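Local coordinates for putative epoxide hydrolase protein (Klebsiella pneumoniae subsp. pneumoniae, PDB 5BOV) that probably acts as an alpha/beta-fold hydrolase, perhaps on epoxides or on monoacylglycerols, at residues A[12-17]-A[21-26]; A[83-88]-A[217-222]; A[134-139]-A[266-271]; A[159-164]-A[176-181]. One frame throughout, in Å; residues are numbered along the deposited sequence.

Contact 1: residues A[12-17]-A[21-26]; sequences QQIRAG and IGYVDI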
loop_
_atom_site.group_PDB
_atom_site.type_symbol
_atom_site.label_atom_id
_atom_site.label_comp_id
_atom_site.label_asym_id
_atom_site.label_seq_id
_atom_site.Cartn_x
_atom_site.Cartn_y
_atom_site.Cartn_z
ATOM N N GLN A 12 18.466 1.778 -0.413
ATOM C CA GLN A 12 18.927 3.087 0.072
ATOM C C GLN A 12 18.171 3.424 1.349
ATOM O O GLN A 12 17.122 2.855 1.623
ATOM C CB GLN A 12 18.602 4.194 -0.930
ATOM C CG GLN A 12 18.937 3.947 -2.405
ATOM C CD GLN A 12 20.373 3.799 -2.599
ATOM O OE1 GLN A 12 21.175 4.557 -2.041
ATOM N NE2 GLN A 12 20.767 2.797 -3.406
ATOM N N GLN A 13 18.719 4.364 2.106
ATOM C CA GLN A 13 18.148 4.776 3.402
ATOM C C GLN A 13 18.134 6.276 3.477
ATOM O O GLN A 13 19.110 6.944 3.072
ATOM C CB GLN A 13 18.960 4.217 4.564
ATOM C CG GLN A 13 19.076 2.727 4.634
ATOM C CD GLN A 13 17.806 1.914 4.963
ATOM O OE1 GLN A 13 17.650 0.796 4.481
ATOM N NE2 GLN A 13 16.914 2.460 5.735
ATOM N N ILE A 14 17.048 6.847 3.972
ATOM C CA ILE A 14 16.974 8.311 4.119
ATOM C C ILE A 14 16.123 8.703 5.308
ATOM O O ILE A 14 15.079 8.119 5.556
ATOM C CB ILE A 14 16.496 8.988 2.782
ATOM C CG1 ILE A 14 16.823 10.494 2.767
ATOM C CG2 ILE A 14 15.002 8.809 2.534
ATOM C CD1 ILE A 14 16.748 11.159 1.403
ATOM N N ARG A 15 16.549 9.745 6.030
ATOM C CA ARG A 15 15.735 10.303 7.091
ATOM C C ARG A 15 14.533 11.030 6.509
ATOM O O ARG A 15 14.679 11.878 5.614
ATOM C CB ARG A 15 16.586 11.246 7.944
ATOM C CG ARG A 15 15.884 11.844 9.186
ATOM C CD ARG A 15 16.781 12.927 9.833
ATOM N NE ARG A 15 18.006 12.250 10.270
ATOM C CZ ARG A 15 18.216 11.700 11.470
ATOM N NH1 ARG A 15 17.326 11.859 12.441
ATOM N NH2 ARG A 15 19.346 11.020 11.691
ATOM N N ALA A 16 13.343 10.696 6.960
ATOM C CA ALA A 16 12.164 11.319 6.475
ATOM C C ALA A 16 11.129 11.312 7.600
ATOM O O ALA A 16 10.545 10.282 7.947
ATOM C CB ALA A 16 11.620 10.563 5.254
ATOM N N GLY A 17 10.864 12.500 8.154
ATOM C CA GLY A 17 9.839 12.628 9.185
ATOM C C GLY A 17 10.275 11.877 10.427
ATOM O O GLY A 17 11.372 12.087 10.949
ATOM N N ILE A 21 13.677 5.702 6.189
ATOM C CA ILE A 21 12.975 4.922 5.239
ATOM C C ILE A 21 13.964 4.169 4.397
ATOM O O ILE A 21 14.905 4.768 3.829
ATOM C CB ILE A 21 12.058 5.813 4.354
ATOM C CG1 ILE A 21 10.908 6.328 5.208
ATOM C CG2 ILE A 21 11.467 4.982 3.183
ATOM C CD1 ILE A 21 9.960 7.309 4.510
ATOM N N GLY A 22 13.727 2.848 4.254
ATOM C CA GLY A 22 14.426 2.009 3.294
ATOM C C GLY A 22 13.709 1.945 1.946
ATOM O O GLY A 22 12.513 1.764 1.907
ATOM N N TYR A 23 14.439 2.166 0.842
ATOM C CA TYR A 23 13.816 2.263 -0.493
ATOM C C TYR A 23 14.739 1.894 -1.608
ATOM O O TYR A 23 15.943 2.097 -1.539
ATOM C CB TYR A 23 13.193 3.649 -0.715
ATOM C CG TYR A 23 14.223 4.753 -0.782
ATOM C CD1 TYR A 23 14.864 5.227 0.372
ATOM C CD2 TYR A 23 14.568 5.308 -1.977
ATOM C CE1 TYR A 23 15.872 6.176 0.300
ATOM C CE2 TYR A 23 15.568 6.302 -2.077
ATOM C CZ TYR A 23 16.199 6.734 -0.956
ATOM O OH TYR A 23 17.180 7.668 -1.010
ATOM N N VAL A 24 14.181 1.383 -2.698
ATOM C CA VAL A 24 14.861 1.281 -3.980
ATOM C C VAL A 24 14.637 2.562 -4.769
ATOM O O VAL A 24 13.603 3.192 -4.684
ATOM C CB VAL A 24 14.253 0.129 -4.773
ATOM C CG1 VAL A 24 14.811 0.027 -6.154
ATOM C CG2 VAL A 24 14.439 -1.157 -4.031
ATOM N N ASP A 25 15.701 2.976 -5.459
ATOM C CA ASP A 25 15.656 4.177 -6.317
ATOM C C ASP A 25 16.435 3.853 -7.585
ATOM O O ASP A 25 17.652 3.820 -7.560
ATOM C CB ASP A 25 16.286 5.357 -5.554
ATOM C CG ASP A 25 16.251 6.664 -6.308
ATOM O OD1 ASP A 25 15.822 6.705 -7.474
ATOM O OD2 ASP A 25 16.666 7.662 -5.667
ATOM N N ILE A 26 15.705 3.576 -8.655
ATOM C CA ILE A 26 16.308 3.120 -9.894
ATOM C C ILE A 26 15.776 3.929 -11.069
ATOM O O ILE A 26 14.781 4.694 -10.983
ATOM C CB ILE A 26 16.108 1.662 -10.169
ATOM C CG1 ILE A 26 14.609 1.294 -10.201
ATOM C CG2 ILE A 26 16.927 0.878 -9.149
ATOM C CD1 ILE A 26 14.413 -0.161 -10.566
HETATM O O HOH W 1 18.302 1.511 -5.191
HETATM O O HOH W 2 19.388 8.072 0.449
#
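Four backbone hydrogen bonds tie strand 12-16 to residues 21-26 of strand 19-26 in an antiparallel beta hairpin. Gln12 and Tyr23 form one hydrogen-bonded pair, Gln12 N to Tyr23 O at 2.8 Å and Tyr23 N to Gln12 O at 2.9 Å. Ile14 and Ile21 form the other, with Ile14 N to Ile21 O at 3.0 Å and Ile21 N to Ile14 O at 2.9 Å. Gln13 and Gly22 make the non-hydrogen-bonded pair between them, where Gly22 CA points its hydrogen at Gln12 O and Gln13 CA does the same to Ile21 O. Gly22 N is hydrogen-bonded to Thr72 OG1. The Tyr23 ring turns back over the neighbouring strand because CG sits between its own backbone N and carbonyl carbon (chi1 67°). Gln12 CB lies over one ring face, 3.7 Å from the centroid, in a CH-pi contact, and Ile14 CG2 touches Tyr23 CE1 at 3.6 Å. A water spans Gln13 O and the Tyr23 hydroxyl, 2.7 Å from OH; a second accepts from Asp25 N at 3.0 Å and weakly from Gln12 NE2. The amide of Gln13 folds over Gly22, its OE1 bonded to Thr71 and its NE2 to Asn20. Asp25 spends its two carboxylate oxygens on salt bridges to Arg29 and Arg60. Strand 12-16 is the outermost on this side of the sheet, and strand 19-26 is bonded on its other side to strand 59-74. The face bearing Ile14 and Ile21 is packed against Leu95 of helix 85-98.

Contact 2: residues A[83-88]-A[217-222]; sequences GQPSAM and YRWRLG
Two CH-pi contacts place Gln84 and Pro85 side by side over one face of the Trp219 indole. Gln84 CB stands over the five-membered ring, 3.6 Å from its centroid and 12° off the normal, while Pro85 CD stands over the six-membered ring, 3.4 Å from its centroid. Trp219 presents this face by holding CG anti to its backbone N (chi1 -173°), which reaches the indole out from its helix toward the start of the other. Apolar contact adds to this at the benzo rim, where Pro85 CG lies 3.5 Å from Trp219 CZ3. The polar groups look to other partners. Gln84 continues extended past the indole, and its amide is gripped at both ends: OE1 accepts from Asn82 and the backbone N of Glu227, and NE2 donates to Glu234. Within the segments, Gln84 is the N-cap residue of helix 85-98, its O taking Ala87 N at 3.2 Å. A Schellman motif closes the other helix at Gly222, whose N reaches Trp219 O at 2.9 Å. The buried contact thus sets the N-terminal end of helix 85-98 against the C-terminal end of helix 209-220, with Glu234 of helix 231-238 touching both Pro85 and Trp219.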
loop_
_atom_site.group_PDB
_atom_site.type_symbol
_atom_site.label_atom_id
_atom_site.label_comp_id
_atom_site.label_asym_id
_atom_site.label_seq_id
_atom_site.Cartn_x
_atom_site.Cartn_y
_atom_site.Cartn_z
ATOM N N GLY A 83 -0.240 2.628 13.098
ATOM C CA GLY A 83 -0.706 2.252 11.756
ATOM C C GLY A 83 -1.929 2.976 11.217
ATOM O O GLY A 83 -2.516 2.545 10.203
ATOM N N GLN A 84 -2.246 4.166 11.725
ATOM C CA GLN A 84 -3.436 4.847 11.175
ATOM C C GLN A 84 -3.156 5.364 9.753
ATOM O O GLN A 84 -1.976 5.625 9.386
ATOM C CB GLN A 84 -3.835 6.036 12.047
ATOM C CG GLN A 84 -2.976 7.261 11.986
ATOM C CD GLN A 84 -3.469 8.329 12.942
ATOM O OE1 GLN A 84 -2.913 8.533 14.053
ATOM N NE2 GLN A 84 -4.523 9.044 12.524
ATOM N N PRO A 85 -4.176 5.510 8.942
ATOM C CA PRO A 85 -3.930 5.707 7.514
ATOM C C PRO A 85 -3.147 6.952 7.173
ATOM O O PRO A 85 -2.220 6.906 6.308
ATOM C CB PRO A 85 -5.344 5.742 6.897
ATOM C CG PRO A 85 -6.189 4.917 7.846
ATOM C CD PRO A 85 -5.608 5.258 9.194
ATOM N N SER A 86 -3.456 8.103 7.784
ATOM C CA SER A 86 -2.797 9.300 7.373
ATOM C C SER A 86 -1.316 9.351 7.778
ATOM O O SER A 86 -0.535 10.127 7.209
ATOM C CB SER A 86 -3.525 10.564 7.846
ATOM O OG SER A 86 -3.577 10.586 9.287
ATOM N N ALA A 87 -0.912 8.528 8.747
ATOM C CA ALA A 87 0.493 8.477 9.168
ATOM C C ALA A 87 1.355 7.964 8.020
ATOM O O ALA A 87 2.428 8.516 7.748
ATOM C CB ALA A 87 0.659 7.649 10.433
HETATM N N MSE A 88 0.880 6.950 7.296
HETATM C CA MSE A 88 1.612 6.425 6.179
HETATM C C MSE A 88 1.636 7.395 5.028
HETATM O O MSE A 88 2.665 7.505 4.351
HETATM C CB MSE A 88 1.046 5.075 5.730
HETATM C CG MSE A 88 1.141 4.090 6.911
HETATM SE SE MSE A 88 0.524 2.339 6.316
HETATM C CE MSE A 88 0.076 1.627 8.112
ATOM N N TYR A 217 -5.164 -2.338 12.033
ATOM C CA TYR A 217 -6.478 -2.979 12.083
ATOM C C TYR A 217 -7.333 -2.552 13.313
ATOM O O TYR A 217 -8.546 -2.348 13.161
ATOM C CB TYR A 217 -6.369 -4.497 11.894
ATOM C CG TYR A 217 -5.944 -4.789 10.511
ATOM C CD1 TYR A 217 -6.783 -4.538 9.419
ATOM C CD2 TYR A 217 -4.645 -5.174 10.214
ATOM C CE1 TYR A 217 -6.344 -4.699 8.096
ATOM C CE2 TYR A 217 -4.251 -5.394 8.903
ATOM C CZ TYR A 217 -5.097 -5.132 7.858
ATOM O OH TYR A 217 -4.628 -5.251 6.554
ATOM N N ARG A 218 -6.675 -2.240 14.431
ATOM C CA ARG A 218 -7.415 -1.690 15.548
ATOM C C ARG A 218 -7.904 -0.286 15.217
ATOM O O ARG A 218 -9.074 0.070 15.532
ATOM C CB ARG A 218 -6.628 -1.737 16.831
ATOM C CG ARG A 218 -6.499 -3.159 17.319
ATOM C CD ARG A 218 -5.658 -3.237 18.577
ATOM N NE ARG A 218 -5.481 -4.678 18.878
ATOM C CZ ARG A 218 -4.843 -5.142 19.926
ATOM N NH1 ARG A 218 -4.300 -4.278 20.795
ATOM N NH2 ARG A 218 -4.689 -6.471 20.084
ATOM N N TRP A 219 -7.080 0.543 14.577
ATOM C CA TRP A 219 -7.564 1.861 14.208
ATOM C C TRP A 219 -8.764 1.776 13.276
ATOM O O TRP A 219 -9.739 2.466 13.455
ATOM C CB TRP A 219 -6.448 2.737 13.560
ATOM C CG TRP A 219 -6.883 4.186 13.323
ATOM C CD1 TRP A 219 -6.612 5.249 14.119
ATOM C CD2 TRP A 219 -7.614 4.701 12.215
ATOM N NE1 TRP A 219 -7.167 6.374 13.619
ATOM C CE2 TRP A 219 -7.780 6.069 12.434
ATOM C CE3 TRP A 219 -8.186 4.132 11.096
ATOM C CZ2 TRP A 219 -8.422 6.878 11.555
ATOM C CZ3 TRP A 219 -8.817 4.934 10.209
ATOM C CH2 TRP A 219 -8.946 6.294 10.432
ATOM N N ARG A 220 -8.709 0.856 12.310
ATOM C CA ARG A 220 -9.719 0.752 11.298
ATOM C C ARG A 220 -11.090 0.420 11.915
ATOM O O ARG A 220 -12.100 0.870 11.410
ATOM C CB ARG A 220 -9.324 -0.357 10.344
ATOM C CG ARG A 220 -10.213 -0.526 9.168
ATOM C CD ARG A 220 -9.615 -1.623 8.275
ATOM N NE ARG A 220 -10.669 -2.123 7.387
ATOM C CZ ARG A 220 -11.092 -1.506 6.309
ATOM N NH1 ARG A 220 -10.538 -0.352 5.916
ATOM N NH2 ARG A 220 -12.075 -2.054 5.610
ATOM N N LEU A 221 -11.066 -0.351 13.012
ATOM C CA LEU A 221 -12.253 -0.778 13.727
ATOM C C LEU A 221 -12.713 0.222 14.795
ATOM O O LEU A 221 -13.691 -0.040 15.509
ATOM C CB LEU A 221 -12.013 -2.143 14.336
ATOM C CG LEU A 221 -11.836 -3.310 13.351
ATOM C CD1 LEU A 221 -11.374 -4.531 14.075
ATOM C CD2 LEU A 221 -13.127 -3.543 12.598
ATOM N N GLY A 222 -12.025 1.333 14.919
ATOM C CA GLY A 222 -12.371 2.336 15.897
ATOM C C GLY A 222 -11.909 1.978 17.290
ATOM O O GLY A 222 -12.425 2.537 18.243
#

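Contact 3: residues A[134-139]-A[266-271]; sequences SGYLIS and RAKFTG
In this alpha/beta-hydrolase fold, the contact joins two loops: residues 134-139, which leave the inner strand 127-133, and residues 266-271, which lead into the outermost strand 273-278. Its centre is the Tyr136 ring, with Lys268 folded over one face. Bends at chi2 and chi3 (-52° and -65°) curl the lysine chain along the ring rather than letting it extend, so that Lys268 CB meets Tyr136 CD1 at 3.5 Å and CE stands over the face, 3.8 Å from the centroid and 16° off the normal, in a CH-pi contact. The ammonium group is farther off; Lys268 NZ is 5.0 Å from the Tyr136 centroid, at most a weak cation-pi attraction. Lys268 NZ is hydrogen-bonded to Leu240 O, while the Tyr136 hydroxyl is bonded to Pro241 O. The polar ends of the two side chains therefore fasten to adjacent carbonyls of one loop, which links both segments to the end of helix 231-238. At the edge of the tyrosine ring, Phe269 points its rim at the first loop and also packs on Thr247 and Thr249 of strand 247-252. The peptide between Gly135 and Tyr136 lies at the edge of the phenyl ring, near its plane. Here Phe269 CZ is 3.9 Å from Gly135 C, and the same CZ is 3.9 Å from Tyr136 CB.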
loop_
_atom_site.group_PDB
_atom_site.type_symbol
_atom_site.label_atom_id
_atom_site.label_comp_id
_atom_site.label_asym_id
_atom_site.label_seq_id
_atom_site.Cartn_x
_atom_site.Cartn_y
_atom_site.Cartn_z
ATOM N N SER A 134 -8.063 -1.850 -6.575
ATOM C CA SER A 134 -9.329 -1.983 -5.784
ATOM C C SER A 134 -10.023 -0.665 -5.509
ATOM O O SER A 134 -10.915 -0.625 -4.668
ATOM C CB SER A 134 -9.165 -2.847 -4.526
ATOM O OG SER A 134 -8.653 -4.125 -4.902
ATOM N N GLY A 135 -9.648 0.408 -6.211
ATOM C CA GLY A 135 -10.454 1.596 -6.224
ATOM C C GLY A 135 -10.131 2.576 -5.099
ATOM O O GLY A 135 -9.010 2.959 -4.888
ATOM N N TYR A 136 -11.202 3.074 -4.496
ATOM C CA TYR A 136 -11.092 4.162 -3.520
ATOM C C TYR A 136 -11.082 3.480 -2.157
ATOM O O TYR A 136 -12.112 2.948 -1.687
ATOM C CB TYR A 136 -12.301 5.098 -3.624
ATOM C CG TYR A 136 -12.251 6.312 -2.697
ATOM C CD1 TYR A 136 -11.625 7.493 -3.106
ATOM C CD2 TYR A 136 -12.893 6.291 -1.482
ATOM C CE1 TYR A 136 -11.615 8.620 -2.303
ATOM C CE2 TYR A 136 -12.909 7.430 -0.663
ATOM C CZ TYR A 136 -12.287 8.582 -1.080
ATOM O OH TYR A 136 -12.287 9.672 -0.231
ATOM N N LEU A 137 -9.948 3.535 -1.470
ATOM C CA LEU A 137 -9.748 2.803 -0.221
ATOM C C LEU A 137 -9.636 3.691 1.018
ATOM O O LEU A 137 -9.356 3.164 2.068
ATOM C CB LEU A 137 -8.529 1.916 -0.320
ATOM C CG LEU A 137 -8.627 0.796 -1.349
ATOM C CD1 LEU A 137 -7.529 -0.206 -1.203
ATOM C CD2 LEU A 137 -9.964 0.123 -1.283
ATOM N N ILE A 138 -9.965 4.970 0.902
ATOM C CA ILE A 138 -10.036 5.839 2.024
ATOM C C ILE A 138 -11.342 5.498 2.782
ATOM O O ILE A 138 -12.428 5.468 2.168
ATOM C CB ILE A 138 -10.073 7.297 1.571
ATOM C CG1 ILE A 138 -8.704 7.692 0.985
ATOM C CG2 ILE A 138 -10.379 8.241 2.752
ATOM C CD1 ILE A 138 -8.673 8.995 0.273
ATOM N N SER A 139 -11.252 5.422 4.106
ATOM C CA SER A 139 -12.460 5.274 4.885
ATOM C C SER A 139 -12.238 5.967 6.222
ATOM O O SER A 139 -11.394 6.870 6.361
ATOM C CB SER A 139 -12.743 3.792 5.079
ATOM O OG SER A 139 -14.064 3.583 5.585
ATOM N N ARG A 266 -16.914 4.653 -8.735
ATOM C CA ARG A 266 -16.713 5.479 -9.960
ATOM C C ARG A 266 -16.685 6.977 -9.626
ATOM O O ARG A 266 -15.801 7.699 -10.084
ATOM C CB ARG A 266 -17.748 5.175 -11.013
ATOM C CG ARG A 266 -17.736 6.128 -12.185
ATOM C CD ARG A 266 -16.464 6.028 -12.987
ATOM N NE ARG A 266 -16.324 7.072 -14.019
ATOM C CZ ARG A 266 -15.745 8.274 -13.845
ATOM N NH1 ARG A 266 -15.284 8.637 -12.705
ATOM N NH2 ARG A 266 -15.612 9.098 -14.860
ATOM N N ALA A 267 -17.640 7.384 -8.792
ATOM C CA ALA A 267 -17.809 8.795 -8.545
ATOM C C ALA A 267 -16.882 9.328 -7.480
ATOM O O ALA A 267 -16.967 10.519 -7.179
ATOM C CB ALA A 267 -19.270 9.073 -8.167
ATOM N N LYS A 268 -15.934 8.515 -6.998
ATOM C CA LYS A 268 -14.902 9.034 -6.115
ATOM C C LYS A 268 -13.722 9.595 -6.866
ATOM O O LYS A 268 -12.861 10.223 -6.231
ATOM C CB LYS A 268 -14.410 7.963 -5.176
ATOM C CG LYS A 268 -15.475 7.271 -4.370
ATOM C CD LYS A 268 -16.340 8.265 -3.655
ATOM C CE LYS A 268 -15.618 9.066 -2.602
ATOM N NZ LYS A 268 -16.580 9.998 -1.926
ATOM N N PHE A 269 -13.701 9.511 -8.177
ATOM C CA PHE A 269 -12.562 9.995 -8.965
ATOM C C PHE A 269 -13.159 11.029 -9.960
ATOM O O PHE A 269 -13.923 10.640 -10.872
ATOM C CB PHE A 269 -11.948 8.848 -9.677
ATOM C CG PHE A 269 -11.367 7.831 -8.748
ATOM C CD1 PHE A 269 -10.118 8.047 -8.168
ATOM C CD2 PHE A 269 -12.102 6.753 -8.384
ATOM C CE1 PHE A 269 -9.633 7.130 -7.252
ATOM C CE2 PHE A 269 -11.577 5.816 -7.451
ATOM C CZ PHE A 269 -10.344 6.008 -6.931
ATOM N N THR A 270 -12.915 12.298 -9.679
ATOM C CA THR A 270 -13.585 13.362 -10.351
ATOM C C THR A 270 -12.818 13.960 -11.515
ATOM O O THR A 270 -13.339 14.893 -12.123
ATOM C CB THR A 270 -13.986 14.460 -9.356
ATOM O OG1 THR A 270 -12.846 14.876 -8.595
ATOM C CG2 THR A 270 -15.049 13.954 -8.407
ATOM N N GLY A 271 -11.572 13.486 -11.743
ATOM C CA GLY A 271 -10.826 13.884 -12.904
ATOM C C GLY A 271 -10.875 12.820 -13.978
ATOM O O GLY A 271 -11.845 12.109 -14.169
#

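Contact 4: residues A[159-164]-A[176-181]; sequences QFYFAT and HDFAKF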
loop_
_atom_site.group_PDB
_atom_site.type_symbol
_atom_site.label_atom_id
_atom_site.label_comp_id
_atom_site.label_asym_id
_atom_site.label_seq_id
_atom_site.Cartn_x
_atom_site.Cartn_y
_atom_site.Cartn_z
ATOM N N GLN A 159 -8.834 -9.099 10.762
ATOM C CA GLN A 159 -8.814 -7.820 11.410
ATOM C C GLN A 159 -9.433 -7.955 12.783
ATOM O O GLN A 159 -9.023 -7.312 13.750
ATOM C CB GLN A 159 -9.506 -6.737 10.579
ATOM C CG GLN A 159 -11.012 -6.676 10.555
ATOM C CD GLN A 159 -11.529 -5.494 9.697
ATOM O OE1 GLN A 159 -10.765 -4.583 9.329
ATOM N NE2 GLN A 159 -12.756 -5.535 9.356
ATOM N N PHE A 160 -10.434 -8.800 12.874
ATOM C CA PHE A 160 -11.081 -9.097 14.200
ATOM C C PHE A 160 -10.181 -9.941 15.099
ATOM O O PHE A 160 -10.066 -9.627 16.327
ATOM C CB PHE A 160 -12.439 -9.735 14.071
ATOM C CG PHE A 160 -13.321 -9.019 13.078
ATOM C CD1 PHE A 160 -13.854 -7.777 13.387
ATOM C CD2 PHE A 160 -13.626 -9.606 11.870
ATOM C CE1 PHE A 160 -14.614 -7.074 12.462
ATOM C CE2 PHE A 160 -14.368 -8.903 10.936
ATOM C CZ PHE A 160 -14.875 -7.653 11.240
ATOM N N TYR A 161 -9.467 -10.905 14.520
ATOM C CA TYR A 161 -8.418 -11.589 15.275
ATOM C C TYR A 161 -7.421 -10.601 15.911
ATOM O O TYR A 161 -7.109 -10.615 17.104
ATOM C CB TYR A 161 -7.688 -12.523 14.339
ATOM C CG TYR A 161 -6.667 -13.445 14.976
ATOM C CD1 TYR A 161 -7.032 -14.342 16.005
ATOM C CD2 TYR A 161 -5.389 -13.526 14.536
ATOM C CE1 TYR A 161 -6.117 -15.237 16.551
ATOM C CE2 TYR A 161 -4.469 -14.420 15.062
ATOM C CZ TYR A 161 -4.820 -15.309 16.059
ATOM O OH TYR A 161 -3.885 -16.184 16.585
ATOM N N PHE A 162 -6.930 -9.666 15.068
ATOM C CA PHE A 162 -5.926 -8.668 15.481
ATOM C C PHE A 162 -6.449 -7.673 16.561
ATOM O O PHE A 162 -5.686 -7.019 17.233
ATOM C CB PHE A 162 -5.349 -7.883 14.287
ATOM C CG PHE A 162 -4.575 -8.728 13.280
ATOM C CD1 PHE A 162 -3.937 -9.904 13.642
ATOM C CD2 PHE A 162 -4.461 -8.265 11.972
ATOM C CE1 PHE A 162 -3.298 -10.654 12.680
ATOM C CE2 PHE A 162 -3.794 -9.001 11.012
ATOM C CZ PHE A 162 -3.191 -10.195 11.395
ATOM N N ALA A 163 -7.760 -7.611 16.742
ATOM C CA ALA A 163 -8.339 -6.747 17.752
ATOM C C ALA A 163 -8.172 -7.310 19.172
ATOM O O ALA A 163 -8.479 -6.605 20.106
ATOM C CB ALA A 163 -9.806 -6.535 17.452
ATOM N N THR A 164 -7.764 -8.583 19.306
ATOM C CA THR A 164 -7.623 -9.255 20.574
ATOM C C THR A 164 -6.184 -9.482 20.956
ATOM O O THR A 164 -5.315 -9.554 20.077
ATOM C CB THR A 164 -8.326 -10.615 20.575
ATOM O OG1 THR A 164 -7.653 -11.527 19.727
ATOM C CG2 THR A 164 -9.796 -10.458 20.136
ATOM N N HIS A 176 5.372 -15.621 9.964
ATOM C CA HIS A 176 5.580 -16.222 8.679
ATOM C C HIS A 176 4.429 -17.067 8.191
ATOM O O HIS A 176 3.908 -16.956 7.066
ATOM C CB HIS A 176 6.907 -17.101 8.819
ATOM C CG HIS A 176 7.315 -17.791 7.578
ATOM N ND1 HIS A 176 6.668 -18.895 7.073
ATOM C CD2 HIS A 176 8.348 -17.540 6.735
ATOM C CE1 HIS A 176 7.275 -19.294 5.961
ATOM N NE2 HIS A 176 8.297 -18.493 5.755
ATOM N N ASP A 177 3.994 -18.038 8.993
ATOM C CA ASP A 177 2.885 -18.883 8.618
ATOM C C ASP A 177 1.554 -18.148 8.429
ATOM O O ASP A 177 0.753 -18.496 7.594
ATOM C CB ASP A 177 2.680 -20.020 9.619
ATOM C CG ASP A 177 3.859 -21.024 9.619
ATOM O OD1 ASP A 177 4.672 -21.035 8.672
ATOM O OD2 ASP A 177 3.918 -21.774 10.635
ATOM N N PHE A 178 1.350 -17.154 9.262
ATOM C CA PHE A 178 0.104 -16.393 9.231
ATOM C C PHE A 178 0.054 -15.558 7.938
ATOM O O PHE A 178 -0.928 -15.664 7.185
ATOM C CB PHE A 178 -0.039 -15.499 10.466
ATOM C CG PHE A 178 -1.437 -14.961 10.633
ATOM C CD1 PHE A 178 -1.945 -13.972 9.830
ATOM C CD2 PHE A 178 -2.269 -15.473 11.619
ATOM C CE1 PHE A 178 -3.254 -13.516 9.960
ATOM C CE2 PHE A 178 -3.572 -14.997 11.754
ATOM C CZ PHE A 178 -4.094 -14.059 10.913
ATOM N N ALA A 179 1.153 -14.889 7.626
ATOM C CA ALA A 179 1.166 -14.084 6.403
ATOM C C ALA A 179 1.050 -14.998 5.193
ATOM O O ALA A 179 0.387 -14.638 4.208
ATOM C CB ALA A 179 2.431 -13.228 6.321
ATOM N N LYS A 180 1.702 -16.153 5.206
ATOM C CA LYS A 180 1.618 -17.016 4.039
ATOM C C LYS A 180 0.179 -17.522 3.810
ATOM O O LYS A 180 -0.285 -17.605 2.703
ATOM C CB LYS A 180 2.585 -18.235 4.163
ATOM C CG LYS A 180 2.773 -18.996 2.853
ATOM C CD LYS A 180 3.830 -20.099 3.093
ATOM C CE LYS A 180 4.328 -20.668 1.781
ATOM N NZ LYS A 180 5.410 -21.672 1.975
ATOM N N PHE A 181 -0.512 -17.873 4.912
ATOM C CA PHE A 181 -1.891 -18.249 4.816
ATOM C C PHE A 181 -2.763 -17.123 4.222
ATOM O O PHE A 181 -3.583 -17.360 3.335
ATOM C CB PHE A 181 -2.342 -18.664 6.229
ATOM C CG PHE A 181 -3.732 -19.215 6.302
ATOM C CD1 PHE A 181 -3.995 -20.527 5.984
ATOM C CD2 PHE A 181 -4.750 -18.431 6.692
ATOM C CE1 PHE A 181 -5.293 -21.059 6.074
ATOM C CE2 PHE A 181 -6.016 -18.908 6.782
ATOM C CZ PHE A 181 -6.310 -20.203 6.426
#
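The carbonyl oxygen of Tyr161 is gripped by two donors of Thr164: OG1 donates to it at 2.8 Å, lying in the carbonyl plane, and Thr164 N at 3.1 Å. The turn they fasten, Tyr161-Thr164, carries Tyr161 and Phe162, which form an aromatic cluster with Phe178 and so join helix 157-162 to helix 175-186 in the helical region inserted between strands 127-133 and 247-252, the probable cap of this alpha/beta hydrolase. Thr164, as N-cap of the next helix, also caps Gly167 N through OG1. A first torsion of -166° swings the Phe178 ring outward from its helix, and the end of the ring enters between the other two. Against Tyr161 the planes are nearly parallel, 3° apart, yet the rings meet rim to rim, with centroids 5.6 Å apart and neither over the other's face. Phe162 and Phe178 come at each other from opposite directions, their planes 42° apart, an oblique pairing with centroids at 5.4 Å. Tyr171 and Trp157 add their rings around Phe178, and Trp40, which follows strand 32-37, meets Phe162, so the cluster reaches the core of the fold. Tyr161 CE2 lies 3.5 Å from Phe178 CE2, and Phe162 CZ 3.6 Å from Phe178 CE1.

From the N terminus, contact 1 closes first, a short hairpin at one edge of the sheet that is complete before the other contacts begin. Contact 2 ties the start of helix 85-98 to the end of helix 209-220 in the helical region. Contact 3 opens inside that loop, after strand 127-133, and closes beyond it in the loop before strand 273-278, so the two cross. Contact 4 is nested within both, joining two helices of the intervening helical region. Contacts 2 and 4 touch, among others through Arg218 NE and Phe162 O, a probable hydrogen bond of 2.9 Å. Contacts 1 and 3 lie on opposite sides of the chain's centre, their centres about 28 Å apart.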